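Local coordinates for protein alpha-L-arabinofuranosidase B (Aspergillus kawachii, PDB 6SXT) that hydrolyses terminal non-reducing alpha-L-arabinofuranose units from arabinoxylan, L-arabinan and arabinogalactan, using a catalytic domain joined to an arabinose-binding domain, at residues 419-424 against 436-441; 320-325 against 383-388; 402-407 against 451-456; 328-333 against 376-381; 106-111 against 118-123. All coordinates share one frame; numbering follows the deposited sequence. Where two conformers were deposited one is given.

Contacts 1 to 4 belong to the arabinose-binding domain, whereas contact 5 lies in the catalytic domain and touches contacts 1 and 2 across the domain boundary. Contacts 1 and 5 are buried; contacts 2, 3 and 4 are only partly so, and contact 4 has the most exposed residues. A disulfide ties contact 1 to contact 2, neighbouring strands of one sheet link contacts 2 and 4, and aromatic rings join contact 1 to contacts 3 and 5. Strand bonds carry contacts 1 and 3, a side-chain amide grips a loop in contact 2, a beta turn docks on a strand in contact 4, and bridging waters fill out contact 5.

Contact 1 (419-424 against 436-441); sequences DATFCP and RSWSYP
Arg436 and Cys423 face each other as an antiparallel hydrogen-bonded pair, and the arginine side chain runs back over its partner. Arg436 CB lies 3.6 Å from Cys423 O. CG stands anti to the backbone N (chi1 -169°), and the chain stays extended to CD before bending at chi3 (65°), which turns NE aside. The guanidinium then covers the cysteine: CZ is near Cys423 CB, and Arg436 NH2 meets Cys423 CB at 3.5 Å, with the carbon over one face of the flat group. NH2 donates to Leu322 O, while NH1 serves Gln425 OE1 and a water that also reaches Pro424 O. A long, many-handed donor suits this buried place, where several acceptors need protons. The backbones are joined by Cys423 N to Arg436 O at 2.8 Å, by the returning bond from Arg436 N to Cys423 O, and by Trp438 N to Thr421 O at 3.0 Å. Cys423 SG, in a disulfide with Cys385, approaches the indole edge in the ring plane, 3.9 Å from Trp438 CD1. Ser437 OG accepts from Tyr440 N, an ST motif that turns the chain after the strand, and it donates to a second water, which in turn donates to Thr421 O. The contact lies at the open end of the hairpin of strands 422-426 and 433-437 in the beta-trefoil domain, away from its turn. Helix 414-419 ends at Asp419, a substrate-binding residue salt-bridged to Arg399 of strand 396-401, and Ser439 OG bonds His400 of that same strand.

Contact 2 (320-325 against 383-388); sequences GSLVSG and SQCFSF
Two hydrogen bonds to one side-chain amide dominate here, for Gln384 holds the backbone of Gly320 and Leu322 at once. Gln384 NE2 donates to Gly320 O over 2.9 Å, with the acceptor tilted a little from the amide plane. Gln384 OE1 accepts from Leu322 N, also at 2.9 Å, in a nearly straight bond (170°) whose donor is tilted 32° from the plane of the side-chain carbonyl. Glutamine suits the place because it carries donor and acceptor side by side, matching the C=O and N-H that the loop presents. Within the loop, Ser321 OG donates to Val323 O at 3.1 Å, on a lone pair in the carbonyl plane. The gripped loop follows strand 317-319 of the large catalytic-domain sheet and leads on to strand 333-338 of the beta-trefoil domain; Gln384 thus fastens the passage between the domains to the chain just ahead of strand 386-390. The remaining contacts are van der Waals. Leu322 crosses Gln384 at about a right angle, its CD1 methyl lying 3.8 Å from Gln384 NE2. Val323 CG2, set anti to the carbonyl carbon and beside the backbone N, approaches Gln384 O to 3.3 Å. Apolar packing joins Leu322 to the disulfide sulfur: Leu322 CB rests 3.8 Å from Cys385 SG, and CD1 comes almost as close. Leu322 also touches Cys423, and Val323 lies against Pro424 of strand 422-426.

Contact 3 (402-407 against 451-456); sequences NFELLL and VLYAAS
Phe403 O accepts from Ala454 N at 2.8 Å and lies against the side chain of Tyr453. Tyr453 CB is 3.3 Å from Phe403 O, and the tyrosine ring turns its edge to the oxygen, which sits near the ring plane. Two residues on, Leu405 N donates to Leu452 O at 3.0 Å. Between these two bonds Glu404 and Tyr453 form a single backbone bridge, and the strands diverge beyond it, their directions 122° apart. The contact therefore joins two hairpins of the beta-trefoil arabinose-binding domain, 396-401 with 404-409 and 444-448 with 451-455, at a crossing rather than along a continuous sheet. Asn402 and Phe403 form the tip of the first hairpin, both with positive phi, consistent with a type I' turn. Together with Leu452 they bind substrate. Glu404 stands with CG anti to the backbone N (chi1 -176°), which carries CG to 3.9 Å from Tyr453 CE1. Its carboxylate plane makes 44° with the phenol ring. Further out, Glu404 OE2 touches Val451 CG1 at 3.6 Å. On the buried side Leu405 forks between two neighbours: CD1 packs 3.7 Å from Leu452 CB, and CD2 reaches 4.0 Å to Ala454 CB. The branched leucine can thus serve both, and the small alanine lets the hairpin tip come close. The Phe403 ring makes an edge-to-face contact with Tyr440 and a cation-pi contact with Arg443, whose NH1 also bonds Ala454 O.

Contact 4 (328-333 against 376-381); sequences FTSGEV and VVTGLA
A type II beta turn from Thr329 to Glu332, just ahead of strand 333-338, docks against Val376 of the neighbouring strand 374-378, in the four-stranded antiparallel sheet of the beta-trefoil domain. The turn is closed by Glu332 N donating to Thr329 O at 3.1 Å. Gly331 takes the third position with phi 98°, where a side chain would press on the carbonyl O of Ser330. Glu332 OE1 folds back to accept from Thr329 N, so the carboxylate helps to fasten the loop that carries it. Across the contact Val376 is held by both backbone polar atoms. Gly331 N donates to Val376 O over 2.7 Å, and Val376 N gives a virtually straight bond (179°) to Glu332 O at 2.8 Å, each met nearly along the C=O axis. The valine side chain crosses that of Phe328 at about a right angle and straddles its base: CG1 presses on Phe328 CB at 3.5 Å, whereas CG2 comes 3.7 Å from Phe328 CD1. A beta-branched residue suits this spot, since its two methyls span the phenylalanine from CB to the ring. Phe328 goes on to meet Phe388 edge-to-face, and Val376 also touches Phe386, both on the adjoining strand 386-390. At the exposed end Ser330 OG, anti to the backbone N (chi1 -170°), takes a weak, bent hydrogen bond of 3.4 Å from Thr378 N.

Contact 5 (106-111 against 118-123); sequences SAIGAP and KAYGVF
The Phe123 ring meets Ala110 CB at its edge, near the ring plane, and Gly109 O approaches obliquely to 3.2 Å from Phe123 CD2. The ring also stacks with His155. Phe123 CG lies anti to its backbone N (chi1 -170°), which sets it beside Gly109 O, and Phe123 CB sits over the Gly109 backbone, where a side chain would clash; glycine therefore fits. The other ring, Tyr120, is approached obliquely by Ala107 O, which is 3.5 Å from Tyr120 CB, and by the CA atoms of Ile108 and Pro111. Ile108 lies beside it pointing the same way, with CG2 4.2 Å from Tyr120 CE1. Pro111 CB touches Tyr120 CE1 and, at 4.0 Å, Lys118 CE. The single direct hydrogen bond across the contact runs from Gly121 N to Ala110 O, 2.9 Å and nearly straight (177°). Gly121, too, lacks bulk where Ala110 CB crowds in. Before that bond the chain turns a corner, and waters replace strand pairing: one accepts from Ala110 N at 2.8 Å, a second from Gly109 N and Phe123 N, and a third bridges Ser106 N to Phe123 O. Ser106 OG helps to form the corner by accepting from Ile108 N at 3.0 Å, an ST turn. Tyr120 OH bonds Asp62 OD1 in helix 58-64. Strand 117-124 pairs with 111-114 and 288-296 in the large sheet of the concanavalin-like catalytic domain, while Phe123 reaches the arabinose-binding domain, meeting Trp438 edge-to-face and touching Pro441, as Pro111 touches Leu322.

Contact 1 (419-424 against 436-441)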
# COMPACT_ATOMS: atom_id res chain seq x y z
N ASP A 419 -8.43 -5.35 -10.13
CA ASP A 419 -9.81 -4.89 -9.85
C ASP A 419 -10.72 -6.10 -9.58
O ASP A 419 -11.83 -5.90 -9.07
CB ASP A 419 -10.38 -4.17 -11.08
CG ASP A 419 -9.79 -2.83 -11.49
OD1 ASP A 419 -9.01 -2.23 -10.68
OD2 ASP A 419 -10.20 -2.32 -12.63
N ALA A 420 -10.28 -7.31 -9.92
CA ALA A 420 -11.11 -8.54 -9.84
C ALA A 420 -10.62 -9.51 -8.77
O ALA A 420 -11.04 -10.66 -8.74
CB ALA A 420 -11.16 -9.21 -11.21
N THR A 421 -9.70 -9.09 -7.89
CA THR A 421 -9.15 -9.99 -6.87
C THR A 421 -9.65 -9.58 -5.50
O THR A 421 -9.57 -8.39 -5.14
CB THR A 421 -7.62 -9.99 -6.94
OG1 THR A 421 -7.21 -10.43 -8.23
CG2 THR A 421 -6.99 -10.92 -5.93
N PHE A 422 -10.16 -10.55 -4.77
CA PHE A 422 -10.77 -10.30 -3.44
C PHE A 422 -10.24 -11.34 -2.48
O PHE A 422 -10.09 -12.54 -2.79
CB PHE A 422 -12.30 -10.32 -3.54
CG PHE A 422 -12.81 -9.23 -4.43
CD1 PHE A 422 -13.10 -7.95 -3.99
CD2 PHE A 422 -12.96 -9.48 -5.79
CE1 PHE A 422 -13.51 -6.94 -4.84
CE2 PHE A 422 -13.40 -8.49 -6.64
CZ PHE A 422 -13.64 -7.21 -6.19
N CYS A 423 -10.02 -10.88 -1.24
CA CYS A 423 -9.40 -11.70 -0.20
C CYS A 423 -10.44 -12.00 0.85
O CYS A 423 -10.99 -11.09 1.47
CB CYS A 423 -8.24 -10.95 0.43
SG CYS A 423 -6.95 -10.50 -0.79
N PRO A 424 -10.82 -13.28 1.05
CA PRO A 424 -11.83 -13.62 2.04
C PRO A 424 -11.29 -13.23 3.42
O PRO A 424 -10.08 -13.45 3.72
CB PRO A 424 -12.03 -15.11 1.91
CG PRO A 424 -11.54 -15.40 0.50
CD PRO A 424 -10.40 -14.44 0.26
N ARG A 436 -12.72 -8.76 0.92
CA ARG A 436 -11.97 -7.49 0.91
C ARG A 436 -11.30 -7.31 -0.45
O ARG A 436 -10.69 -8.23 -0.93
CB ARG A 436 -10.90 -7.55 2.01
CG ARG A 436 -10.22 -6.22 2.28
CD ARG A 436 -9.26 -6.25 3.46
NE ARG A 436 -8.17 -7.14 3.14
CZ ARG A 436 -7.99 -8.39 3.60
NH1 ARG A 436 -8.82 -8.93 4.48
NH2 ARG A 436 -6.98 -9.13 3.16
N SER A 437 -11.37 -6.13 -1.02
CA SER A 437 -10.65 -5.81 -2.26
C SER A 437 -9.15 -5.98 -2.01
O SER A 437 -8.64 -5.36 -1.07
CB SER A 437 -10.97 -4.47 -2.76
OG SER A 437 -10.08 -4.06 -3.81
N TRP A 438 -8.45 -6.75 -2.84
CA TRP A 438 -6.98 -6.81 -2.75
C TRP A 438 -6.38 -5.46 -3.10
O TRP A 438 -5.45 -5.00 -2.42
CB TRP A 438 -6.44 -7.88 -3.70
CG TRP A 438 -4.95 -7.92 -3.68
CD1 TRP A 438 -4.16 -8.55 -2.76
CD2 TRP A 438 -4.07 -7.19 -4.53
NE1 TRP A 438 -2.85 -8.27 -3.00
CE2 TRP A 438 -2.76 -7.43 -4.07
CE3 TRP A 438 -4.27 -6.34 -5.61
CZ2 TRP A 438 -1.64 -6.85 -4.67
CZ3 TRP A 438 -3.17 -5.77 -6.21
CH2 TRP A 438 -1.88 -5.98 -5.72
N SER A 439 -6.87 -4.78 -4.15
CA SER A 439 -6.20 -3.57 -4.64
C SER A 439 -6.58 -2.35 -3.77
O SER A 439 -5.78 -1.41 -3.68
CB SER A 439 -6.47 -3.35 -6.08
OG SER A 439 -7.85 -3.16 -6.31
N TYR A 440 -7.76 -2.36 -3.15
CA TYR A 440 -8.24 -1.28 -2.27
C TYR A 440 -8.72 -1.91 -0.98
O TYR A 440 -9.93 -2.11 -0.76
CB TYR A 440 -9.38 -0.46 -2.91
CG TYR A 440 -8.98 0.49 -3.98
CD1 TYR A 440 -8.64 0.04 -5.26
CD2 TYR A 440 -8.96 1.87 -3.73
CE1 TYR A 440 -8.34 0.94 -6.28
CE2 TYR A 440 -8.62 2.76 -4.73
CZ TYR A 440 -8.37 2.30 -6.00
OH TYR A 440 -8.07 3.19 -7.00
N PRO A 441 -7.79 -2.30 -0.07
CA PRO A 441 -8.19 -3.06 1.10
C PRO A 441 -8.98 -2.34 2.19
O PRO A 441 -9.41 -2.98 3.13
CB PRO A 441 -6.86 -3.62 1.64
CG PRO A 441 -5.85 -2.61 1.13
CD PRO A 441 -6.33 -2.21 -0.26
O HOH W 1 -7.70 -1.98 -8.66
O HOH W 2 -9.56 -5.74 -5.89
O HOH W 3 -8.54 -11.68 5.26

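Contact 2 (320-325 against 383-388)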
# COMPACT_ATOMS: atom_id res chain seq x y z
N GLY A 320 2.85 -12.66 4.38
CA GLY A 320 1.89 -13.12 5.37
C GLY A 320 0.58 -13.57 4.73
O GLY A 320 0.38 -13.38 3.53
N SER A 321 -0.29 -14.16 5.52
CA SER A 321 -1.62 -14.60 4.99
C SER A 321 -2.54 -13.39 4.81
O SER A 321 -2.78 -12.64 5.77
CB SER A 321 -2.23 -15.61 5.91
OG SER A 321 -3.53 -15.94 5.42
N LEU A 322 -3.14 -13.28 3.64
CA LEU A 322 -4.18 -12.29 3.34
C LEU A 322 -5.60 -12.81 3.65
O LEU A 322 -6.53 -12.02 3.51
CB LEU A 322 -4.11 -11.97 1.84
CG LEU A 322 -3.01 -10.97 1.48
CD1 LEU A 322 -2.62 -11.08 0.04
CD2 LEU A 322 -3.40 -9.54 1.83
N VAL A 323 -5.76 -14.06 4.04
CA VAL A 323 -7.08 -14.72 4.06
C VAL A 323 -7.40 -15.19 5.47
O VAL A 323 -6.50 -15.64 6.20
CB VAL A 323 -7.10 -15.87 3.06
CG1 VAL A 323 -8.42 -16.62 3.10
CG2 VAL A 323 -6.83 -15.34 1.68
N SER A 324 -8.64 -15.03 5.86
CA SER A 324 -9.18 -15.65 7.08
C SER A 324 -10.62 -16.09 6.83
O SER A 324 -11.22 -15.69 5.81
CB SER A 324 -9.09 -14.71 8.26
OG SER A 324 -9.96 -13.62 8.16
N GLY A 325 -11.18 -16.78 7.82
CA GLY A 325 -12.58 -17.23 7.72
C GLY A 325 -12.70 -18.46 6.83
O GLY A 325 -11.73 -19.10 6.44
N SER A 383 -2.32 -14.98 -5.81
CA SER A 383 -2.70 -16.41 -5.78
C SER A 383 -3.20 -16.88 -4.41
O SER A 383 -3.70 -17.99 -4.34
CB SER A 383 -1.53 -17.25 -6.26
OG SER A 383 -0.52 -17.15 -5.30
N GLN A 384 -3.10 -16.09 -3.32
CA GLN A 384 -3.71 -16.44 -2.02
C GLN A 384 -5.20 -16.09 -2.01
O GLN A 384 -5.94 -16.64 -1.26
CB GLN A 384 -3.19 -15.59 -0.84
CG GLN A 384 -1.75 -15.66 -0.52
CD GLN A 384 -1.58 -15.03 0.86
OE1 GLN A 384 -2.33 -15.31 1.78
NE2 GLN A 384 -0.61 -14.14 0.87
N CYS A 385 -5.59 -15.14 -2.84
CA CYS A 385 -6.92 -14.56 -2.87
C CYS A 385 -7.69 -15.22 -4.03
O CYS A 385 -7.26 -16.30 -4.52
CB CYS A 385 -6.85 -13.06 -2.94
SG CYS A 385 -5.98 -12.43 -1.45
N PHE A 386 -8.86 -14.69 -4.33
CA PHE A 386 -9.81 -15.35 -5.26
C PHE A 386 -10.39 -14.32 -6.21
O PHE A 386 -10.45 -13.08 -5.98
CB PHE A 386 -10.88 -16.13 -4.50
CG PHE A 386 -10.32 -17.24 -3.66
CD1 PHE A 386 -9.99 -18.45 -4.23
CD2 PHE A 386 -9.99 -17.02 -2.33
CE1 PHE A 386 -9.43 -19.46 -3.47
CE2 PHE A 386 -9.43 -18.03 -1.58
CZ PHE A 386 -9.13 -19.25 -2.14
N SER A 387 -10.92 -14.89 -7.33
CA SER A 387 -11.73 -14.13 -8.29
C SER A 387 -13.02 -14.94 -8.54
O SER A 387 -12.98 -16.17 -8.37
CB SER A 387 -10.96 -13.86 -9.55
OG SER A 387 -9.77 -13.07 -9.31
N PHE A 388 -14.11 -14.24 -8.82
CA PHE A 388 -15.46 -14.83 -8.88
C PHE A 388 -15.97 -14.74 -10.31
O PHE A 388 -16.15 -13.66 -10.83
CB PHE A 388 -16.37 -14.12 -7.90
CG PHE A 388 -15.92 -14.35 -6.47
CD1 PHE A 388 -16.39 -15.43 -5.76
CD2 PHE A 388 -14.94 -13.56 -5.91
CE1 PHE A 388 -15.93 -15.71 -4.49
CE2 PHE A 388 -14.49 -13.83 -4.62
CZ PHE A 388 -14.99 -14.89 -3.92

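Contact 3 (402-407 against 451-456)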
# COMPACT_ATOMS: atom_id res chain seq x y z
N ASN A 402 -14.96 2.39 -10.56
CA ASN A 402 -15.56 3.53 -9.85
C ASN A 402 -16.20 3.03 -8.55
O ASN A 402 -17.19 3.57 -8.06
CB ASN A 402 -16.61 4.26 -10.70
CG ASN A 402 -15.98 5.18 -11.72
OD1 ASN A 402 -14.88 5.70 -11.49
ND2 ASN A 402 -16.63 5.33 -12.87
N PHE A 403 -15.64 1.94 -7.98
CA PHE A 403 -16.07 1.33 -6.69
C PHE A 403 -17.47 0.72 -6.74
O PHE A 403 -17.99 0.29 -5.71
CB PHE A 403 -15.98 2.34 -5.53
CG PHE A 403 -14.58 2.89 -5.36
CD1 PHE A 403 -13.49 2.05 -5.29
CD2 PHE A 403 -14.38 4.24 -5.35
CE1 PHE A 403 -12.20 2.57 -5.15
CE2 PHE A 403 -13.11 4.76 -5.14
CZ PHE A 403 -12.04 3.92 -5.09
N GLU A 404 -18.01 0.53 -7.95
CA GLU A 404 -19.19 -0.34 -8.15
C GLU A 404 -18.71 -1.70 -8.64
O GLU A 404 -17.71 -1.80 -9.40
CB GLU A 404 -20.17 0.27 -9.16
CG GLU A 404 -21.43 -0.59 -9.28
CD GLU A 404 -22.56 0.06 -10.07
OE1 GLU A 404 -22.43 1.27 -10.37
OE2 GLU A 404 -23.60 -0.65 -10.32
N LEU A 405 -19.37 -2.78 -8.22
CA LEU A 405 -19.02 -4.13 -8.69
C LEU A 405 -19.77 -4.39 -10.01
O LEU A 405 -21.02 -4.30 -10.03
CB LEU A 405 -19.34 -5.22 -7.70
CG LEU A 405 -18.65 -5.05 -6.33
CD1 LEU A 405 -18.80 -6.31 -5.54
CD2 LEU A 405 -17.19 -4.69 -6.48
N LEU A 406 -18.98 -4.74 -11.00
CA LEU A 406 -19.49 -5.00 -12.36
C LEU A 406 -19.03 -6.37 -12.77
O LEU A 406 -18.04 -6.90 -12.28
CB LEU A 406 -18.95 -3.99 -13.36
CG LEU A 406 -19.24 -2.51 -13.10
CD1 LEU A 406 -18.62 -1.72 -14.22
CD2 LEU A 406 -20.73 -2.19 -12.95
N LEU A 407 -19.84 -7.03 -13.61
CA LEU A 407 -19.43 -8.28 -14.22
C LEU A 407 -18.88 -7.98 -15.61
O LEU A 407 -19.68 -7.64 -16.53
CB LEU A 407 -20.62 -9.27 -14.31
CG LEU A 407 -20.29 -10.59 -14.97
CD1 LEU A 407 -19.25 -11.38 -14.16
CD2 LEU A 407 -21.53 -11.45 -15.12
N VAL A 451 -27.64 -3.17 -4.60
CA VAL A 451 -26.60 -3.11 -5.63
C VAL A 451 -25.25 -3.35 -4.92
O VAL A 451 -25.12 -2.95 -3.75
CB VAL A 451 -26.62 -1.78 -6.37
CG1 VAL A 451 -25.52 -1.67 -7.40
CG2 VAL A 451 -28.01 -1.58 -6.99
N LEU A 452 -24.34 -4.01 -5.61
CA LEU A 452 -23.01 -4.35 -5.01
C LEU A 452 -21.99 -3.27 -5.34
O LEU A 452 -21.81 -2.90 -6.47
CB LEU A 452 -22.48 -5.72 -5.43
CG LEU A 452 -22.81 -6.90 -4.54
CD1 LEU A 452 -22.17 -6.80 -3.13
CD2 LEU A 452 -24.32 -7.08 -4.33
N TYR A 453 -21.23 -2.90 -4.30
CA TYR A 453 -20.13 -1.92 -4.39
C TYR A 453 -18.90 -2.50 -3.67
O TYR A 453 -19.04 -3.45 -2.94
CB TYR A 453 -20.53 -0.59 -3.76
CG TYR A 453 -21.74 0.06 -4.40
CD1 TYR A 453 -21.58 0.86 -5.50
CD2 TYR A 453 -23.02 -0.20 -3.91
CE1 TYR A 453 -22.68 1.42 -6.13
CE2 TYR A 453 -24.13 0.34 -4.57
CZ TYR A 453 -23.96 1.16 -5.65
OH TYR A 453 -25.06 1.73 -6.27
N ALA A 454 -17.77 -1.89 -3.97
CA ALA A 454 -16.56 -2.04 -3.12
C ALA A 454 -16.57 -0.82 -2.19
O ALA A 454 -16.19 0.27 -2.61
CB ALA A 454 -15.34 -2.13 -3.99
N ALA A 455 -17.16 -0.99 -1.02
CA ALA A 455 -17.45 0.12 -0.09
C ALA A 455 -16.46 0.09 1.08
O ALA A 455 -16.10 -1.01 1.56
CB ALA A 455 -18.84 0.00 0.46
N SER A 456 -16.16 1.28 1.56
CA SER A 456 -15.43 1.48 2.83
C SER A 456 -16.42 1.72 3.96
O SER A 456 -17.56 2.14 3.74
CB SER A 456 -14.39 2.53 2.67
OG SER A 456 -14.95 3.80 2.33

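Contact 4 (328-333 against 376-381)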
# COMPACT_ATOMS: atom_id res chain seq x y z
N PHE A 328 -12.40 -20.54 0.38
CA PHE A 328 -12.82 -21.18 -0.89
C PHE A 328 -11.72 -22.07 -1.42
O PHE A 328 -10.59 -21.96 -0.97
CB PHE A 328 -13.12 -20.12 -1.97
CG PHE A 328 -14.17 -19.12 -1.57
CD1 PHE A 328 -15.53 -19.39 -1.69
CD2 PHE A 328 -13.80 -17.88 -1.05
CE1 PHE A 328 -16.47 -18.44 -1.36
CE2 PHE A 328 -14.75 -16.97 -0.62
CZ PHE A 328 -16.10 -17.24 -0.80
N THR A 329 -12.04 -22.89 -2.42
CA THR A 329 -11.08 -23.69 -3.21
C THR A 329 -11.31 -23.39 -4.69
O THR A 329 -12.48 -23.27 -5.07
CB THR A 329 -11.25 -25.20 -2.98
OG1 THR A 329 -11.49 -25.45 -1.59
CG2 THR A 329 -10.04 -25.99 -3.43
N SER A 330 -10.28 -23.30 -5.47
CA SER A 330 -10.39 -23.02 -6.91
C SER A 330 -11.25 -24.10 -7.59
O SER A 330 -11.03 -25.32 -7.32
CB SER A 330 -9.08 -22.96 -7.53
OG SER A 330 -9.21 -22.47 -8.87
N GLY A 331 -12.25 -23.66 -8.33
CA GLY A 331 -13.17 -24.58 -9.05
C GLY A 331 -14.46 -24.83 -8.30
O GLY A 331 -15.39 -25.38 -8.93
N GLU A 332 -14.55 -24.50 -7.01
CA GLU A 332 -15.79 -24.50 -6.22
C GLU A 332 -16.81 -23.59 -6.88
O GLU A 332 -16.43 -22.51 -7.34
CB GLU A 332 -15.46 -23.98 -4.81
CG GLU A 332 -16.55 -24.06 -3.79
CD GLU A 332 -16.18 -23.48 -2.44
OE1 GLU A 332 -15.01 -23.06 -2.28
OE2 GLU A 332 -17.05 -23.39 -1.56
N VAL A 333 -18.08 -23.98 -6.90
CA VAL A 333 -19.17 -23.07 -7.34
C VAL A 333 -20.04 -22.75 -6.14
O VAL A 333 -20.43 -23.68 -5.43
CB VAL A 333 -19.99 -23.71 -8.48
CG1 VAL A 333 -20.87 -22.66 -9.13
CG2 VAL A 333 -19.06 -24.36 -9.48
N VAL A 376 -15.45 -20.04 -8.21
CA VAL A 376 -14.32 -19.39 -7.49
C VAL A 376 -13.04 -19.86 -8.15
O VAL A 376 -12.86 -21.08 -8.39
CB VAL A 376 -14.37 -19.72 -5.98
CG1 VAL A 376 -13.32 -18.86 -5.25
CG2 VAL A 376 -15.73 -19.42 -5.40
N VAL A 377 -12.17 -18.93 -8.51
CA VAL A 377 -10.90 -19.30 -9.13
C VAL A 377 -9.76 -18.61 -8.37
O VAL A 377 -9.98 -17.59 -7.70
CB VAL A 377 -10.86 -18.97 -10.61
CG1 VAL A 377 -12.09 -19.53 -11.35
CG2 VAL A 377 -10.74 -17.53 -10.89
N THR A 378 -8.58 -19.13 -8.56
CA THR A 378 -7.36 -18.49 -8.02
C THR A 378 -7.39 -17.02 -8.39
O THR A 378 -7.60 -16.61 -9.56
CB THR A 378 -6.11 -19.20 -8.51
OG1 THR A 378 -6.29 -20.56 -8.16
CG2 THR A 378 -4.86 -18.62 -7.86
N GLY A 379 -7.06 -16.16 -7.39
CA GLY A 379 -7.08 -14.72 -7.61
C GLY A 379 -6.23 -14.32 -8.78
O GLY A 379 -5.03 -14.72 -8.89
N LEU A 380 -6.78 -13.48 -9.62
CA LEU A 380 -6.11 -13.09 -10.87
C LEU A 380 -4.85 -12.28 -10.56
O LEU A 380 -3.94 -12.32 -11.41
CB LEU A 380 -7.08 -12.35 -11.76
CG LEU A 380 -8.22 -13.22 -12.33
CD1 LEU A 380 -9.20 -12.36 -13.03
CD2 LEU A 380 -7.65 -14.25 -13.31
N ALA A 381 -4.86 -11.45 -9.51
CA ALA A 381 -3.66 -10.64 -9.18
C ALA A 381 -2.90 -11.14 -7.95
O ALA A 381 -1.81 -10.59 -7.68
CB ALA A 381 -4.06 -9.21 -8.97

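Contact 5 (106-111 against 118-123)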
# COMPACT_ATOMS: atom_id res chain seq x y z
N SER A 106 -5.57 1.14 4.75
CA SER A 106 -6.03 0.02 5.56
C SER A 106 -4.89 -0.41 6.49
O SER A 106 -3.74 -0.34 6.09
CB SER A 106 -6.39 -1.14 4.64
OG SER A 106 -6.69 -2.29 5.39
N ALA A 107 -5.25 -0.95 7.64
CA ALA A 107 -4.24 -1.58 8.50
C ALA A 107 -3.93 -3.02 8.09
O ALA A 107 -2.94 -3.56 8.59
CB ALA A 107 -4.75 -1.57 9.90
N ILE A 108 -4.63 -3.62 7.13
CA ILE A 108 -4.54 -5.10 6.91
C ILE A 108 -4.24 -5.46 5.46
O ILE A 108 -4.36 -6.64 5.13
CB ILE A 108 -5.80 -5.83 7.42
CG1 ILE A 108 -7.10 -5.39 6.75
CG2 ILE A 108 -5.88 -5.68 8.92
CD1 ILE A 108 -8.29 -6.25 6.99
N GLY A 109 -3.86 -4.51 4.63
CA GLY A 109 -3.59 -4.86 3.23
C GLY A 109 -2.23 -5.47 2.99
O GLY A 109 -2.00 -5.99 1.90
N ALA A 110 -1.31 -5.43 3.96
CA ALA A 110 0.08 -5.87 3.74
C ALA A 110 0.57 -6.72 4.90
O ALA A 110 1.57 -6.40 5.54
CB ALA A 110 0.96 -4.69 3.50
N PRO A 111 -0.06 -7.87 5.15
CA PRO A 111 0.42 -8.78 6.18
C PRO A 111 1.75 -9.39 5.75
O PRO A 111 1.95 -9.77 4.59
CB PRO A 111 -0.64 -9.87 6.28
CG PRO A 111 -1.25 -9.89 4.86
CD PRO A 111 -1.23 -8.43 4.43
N LYS A 118 3.94 -12.29 12.96
CA LYS A 118 3.09 -11.47 12.08
C LYS A 118 3.29 -9.98 12.35
O LYS A 118 3.52 -9.53 13.48
CB LYS A 118 1.61 -11.85 12.24
CG LYS A 118 0.77 -11.44 11.03
CD LYS A 118 -0.65 -11.94 11.10
CE LYS A 118 -1.42 -11.50 9.90
NZ LYS A 118 -2.76 -12.07 9.94
N ALA A 119 3.25 -9.21 11.27
CA ALA A 119 3.20 -7.76 11.34
C ALA A 119 2.50 -7.25 10.09
O ALA A 119 2.22 -8.04 9.16
CB ALA A 119 4.60 -7.17 11.43
N TYR A 120 2.23 -5.96 10.09
CA TYR A 120 1.43 -5.31 9.02
C TYR A 120 2.17 -4.14 8.43
O TYR A 120 2.61 -3.26 9.20
CB TYR A 120 0.11 -4.86 9.63
CG TYR A 120 -0.79 -6.00 10.03
CD1 TYR A 120 -1.44 -6.76 9.06
CD2 TYR A 120 -0.96 -6.36 11.37
CE1 TYR A 120 -2.30 -7.79 9.41
CE2 TYR A 120 -1.83 -7.37 11.73
CZ TYR A 120 -2.50 -8.10 10.74
OH TYR A 120 -3.30 -9.14 11.11
N GLY A 121 2.30 -4.12 7.09
CA GLY A 121 2.80 -2.98 6.35
C GLY A 121 1.71 -2.02 5.94
O GLY A 121 0.56 -2.20 6.29
N VAL A 122 2.11 -1.04 5.16
CA VAL A 122 1.21 0.06 4.73
C VAL A 122 0.91 -0.14 3.24
O VAL A 122 1.73 0.23 2.42
CB VAL A 122 1.81 1.43 5.02
CG1 VAL A 122 0.83 2.53 4.70
CG2 VAL A 122 2.28 1.51 6.46
N PHE A 123 -0.24 -0.72 2.95
CA PHE A 123 -0.65 -1.00 1.56
C PHE A 123 -1.41 0.22 1.05
O PHE A 123 -2.49 0.55 1.59
CB PHE A 123 -1.54 -2.23 1.53
CG PHE A 123 -1.84 -2.77 0.16
CD1 PHE A 123 -2.86 -2.22 -0.62
CD2 PHE A 123 -1.15 -3.88 -0.31
CE1 PHE A 123 -3.14 -2.75 -1.87
CE2 PHE A 123 -1.46 -4.42 -1.55
CZ PHE A 123 -2.49 -3.89 -2.31
O HOH W 4 -2.11 -1.91 4.79
O HOH W 5 -5.22 0.79 1.89
O HOH W 6 -1.19 -4.36 6.56